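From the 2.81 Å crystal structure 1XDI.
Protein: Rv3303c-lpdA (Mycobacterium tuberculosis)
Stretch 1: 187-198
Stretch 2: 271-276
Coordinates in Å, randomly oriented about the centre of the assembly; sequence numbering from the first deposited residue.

Stretch 1 (187-198) VVGSGVTGAEFV
Stretch 2, residues 271-276: ALMTIG

Where a strand runs into a glycine-rich turn and then a helix, a neighbouring parallel strand and the residue just after it can pack against all three, and Rv3303c-lpdA offers a compact example. V187 and V188 end one strand, and 271-273 form its parallel partner, with V187 opposite L272 (CA-CA 4.8 Å) and V188 opposite M273 (CA-CA 5.2 Å). V188 holds the register through its backbone: its N donates to L272 O (3.0 Å, 164°), and its O accepts from T274 N (2.9 Å, 144°). Its t side chain shares a face with M273 (chi1 and chi2 both m), placing V188 CB 3.7 Å from M273 SD.

L272 lies on the other face with V187 (t). Its chi1 is t and its chi2 near -145°, so CD1 lies 3.8 Å from V187 CG2 and 4.0 Å from CB of F197 (chi1 m), a residue of the helix.

T274, just beyond the strand (phi/psi -118/54, chi1 -98°), buries the most surface. Its CG2 lies 3.0 Å from G189 O and 3.3 Å from G194 CA. Glycine is what permits this fit: a CB on G194 would strike T274 CG2, and one on G189 (113/111) would strike T274 O. G191 occupies the N-cap position before the helix that begins at V192, and G191 O accepts the first-turn bond from A195 N at 2.7 Å.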

# COMPACT_ATOMS: atom_id res chain seq x y z
N VAL A 187 -44.98 17.98 -8.68
CA VAL A 187 -43.61 18.23 -8.27
C VAL A 187 -42.83 19.00 -9.37
O VAL A 187 -42.59 18.49 -10.48
CB VAL A 187 -42.88 16.91 -7.99
CG1 VAL A 187 -41.37 17.07 -8.12
CG2 VAL A 187 -43.21 16.45 -6.64
N VAL A 188 -42.40 20.21 -9.04
CA VAL A 188 -41.69 21.05 -10.00
C VAL A 188 -40.18 20.98 -9.86
O VAL A 188 -39.67 21.32 -8.82
CB VAL A 188 -42.17 22.51 -9.84
CG1 VAL A 188 -41.43 23.43 -10.79
CG2 VAL A 188 -43.66 22.57 -10.09
N GLY A 189 -39.49 20.53 -10.90
CA GLY A 189 -38.03 20.49 -10.89
C GLY A 189 -37.38 19.13 -10.89
O GLY A 189 -37.47 18.42 -9.92
N SER A 190 -36.71 18.74 -11.96
CA SER A 190 -36.12 17.41 -11.92
C SER A 190 -34.76 17.51 -11.23
O SER A 190 -33.97 18.40 -11.52
CB SER A 190 -36.01 16.80 -13.33
OG SER A 190 -35.44 17.71 -14.25
N GLY A 191 -34.52 16.61 -10.28
CA GLY A 191 -33.30 16.58 -9.51
C GLY A 191 -33.39 15.42 -8.54
O GLY A 191 -34.41 14.70 -8.47
N VAL A 192 -32.32 15.23 -7.77
CA VAL A 192 -32.23 14.16 -6.81
C VAL A 192 -33.26 14.29 -5.73
O VAL A 192 -33.86 13.29 -5.31
CB VAL A 192 -30.84 14.09 -6.14
CG1 VAL A 192 -30.80 12.98 -5.12
CG2 VAL A 192 -29.78 13.87 -7.23
N THR A 193 -33.48 15.52 -5.25
CA THR A 193 -34.45 15.64 -4.19
C THR A 193 -35.88 15.67 -4.70
O THR A 193 -36.80 15.44 -3.94
CB THR A 193 -34.12 16.81 -3.18
OG1 THR A 193 -35.20 17.74 -3.13
CG2 THR A 193 -32.85 17.49 -3.54
N GLY A 194 -36.10 15.92 -5.99
CA GLY A 194 -37.46 15.81 -6.46
C GLY A 194 -37.63 14.32 -6.74
O GLY A 194 -38.68 13.70 -6.47
N ALA A 195 -36.57 13.71 -7.28
CA ALA A 195 -36.68 12.31 -7.63
C ALA A 195 -37.05 11.47 -6.46
O ALA A 195 -37.91 10.58 -6.59
CB ALA A 195 -35.40 11.81 -8.24
N GLU A 196 -36.41 11.74 -5.33
CA GLU A 196 -36.65 10.96 -4.12
C GLU A 196 -38.10 11.04 -3.60
O GLU A 196 -38.70 10.01 -3.25
CB GLU A 196 -35.65 11.35 -3.02
CG GLU A 196 -34.18 10.97 -3.23
CD GLU A 196 -33.23 11.52 -2.12
OE1 GLU A 196 -33.71 12.31 -1.26
OE2 GLU A 196 -32.02 11.18 -2.12
N PHE A 197 -38.67 12.25 -3.59
CA PHE A 197 -40.03 12.45 -3.10
C PHE A 197 -41.08 11.91 -4.07
O PHE A 197 -42.08 11.36 -3.64
CB PHE A 197 -40.29 13.94 -2.79
CG PHE A 197 -39.70 14.40 -1.48
CD1 PHE A 197 -40.08 13.81 -0.28
CD2 PHE A 197 -38.78 15.42 -1.43
CE1 PHE A 197 -39.55 14.24 0.96
CE2 PHE A 197 -38.24 15.86 -0.21
CZ PHE A 197 -38.62 15.27 0.99
N VAL A 198 -40.85 12.06 -5.38
CA VAL A 198 -41.78 11.53 -6.33
C VAL A 198 -41.86 10.03 -5.99
O VAL A 198 -42.95 9.45 -5.88
CB VAL A 198 -41.25 11.72 -7.75
CG1 VAL A 198 -41.92 10.71 -8.73
CG2 VAL A 198 -41.42 13.16 -8.18
N ALA A 271 -48.48 21.60 -4.84
CA ALA A 271 -47.29 21.74 -5.66
C ALA A 271 -46.08 21.71 -4.70
O ALA A 271 -46.01 22.49 -3.71
CB ALA A 271 -47.31 23.05 -6.45
N LEU A 272 -45.17 20.78 -4.95
CA LEU A 272 -43.94 20.66 -4.18
C LEU A 272 -42.86 21.37 -5.02
O LEU A 272 -42.49 20.88 -6.13
CB LEU A 272 -43.54 19.17 -4.02
CG LEU A 272 -42.51 18.76 -2.94
CD1 LEU A 272 -41.65 17.64 -3.42
CD2 LEU A 272 -41.60 19.91 -2.57
N MET A 273 -42.36 22.53 -4.57
CA MET A 273 -41.27 23.18 -5.31
C MET A 273 -39.93 22.45 -5.00
O MET A 273 -39.45 22.38 -3.84
CB MET A 273 -41.17 24.66 -4.95
CG MET A 273 -42.29 25.53 -5.53
SD MET A 273 -42.70 25.10 -7.24
CE MET A 273 -44.39 24.86 -6.99
N THR A 274 -39.34 21.87 -6.04
CA THR A 274 -38.10 21.13 -5.90
C THR A 274 -37.03 21.77 -6.72
O THR A 274 -36.42 21.18 -7.59
CB THR A 274 -38.33 19.62 -6.27
OG1 THR A 274 -38.52 18.88 -5.05
CG2 THR A 274 -37.17 19.00 -7.01
N ILE A 275 -36.81 23.04 -6.50
CA ILE A 275 -35.73 23.62 -7.26
C ILE A 275 -34.46 23.37 -6.43
O ILE A 275 -34.31 22.31 -5.78
CB ILE A 275 -35.87 25.08 -7.44
CG1 ILE A 275 -37.18 25.42 -8.12
CG2 ILE A 275 -34.71 25.54 -8.25
CD1 ILE A 275 -37.56 26.81 -7.78
N GLY A 276 -33.54 24.33 -6.43
CA GLY A 276 -32.37 24.11 -5.64
C GLY A 276 -32.43 24.90 -4.35
O GLY A 276 -33.51 25.14 -3.83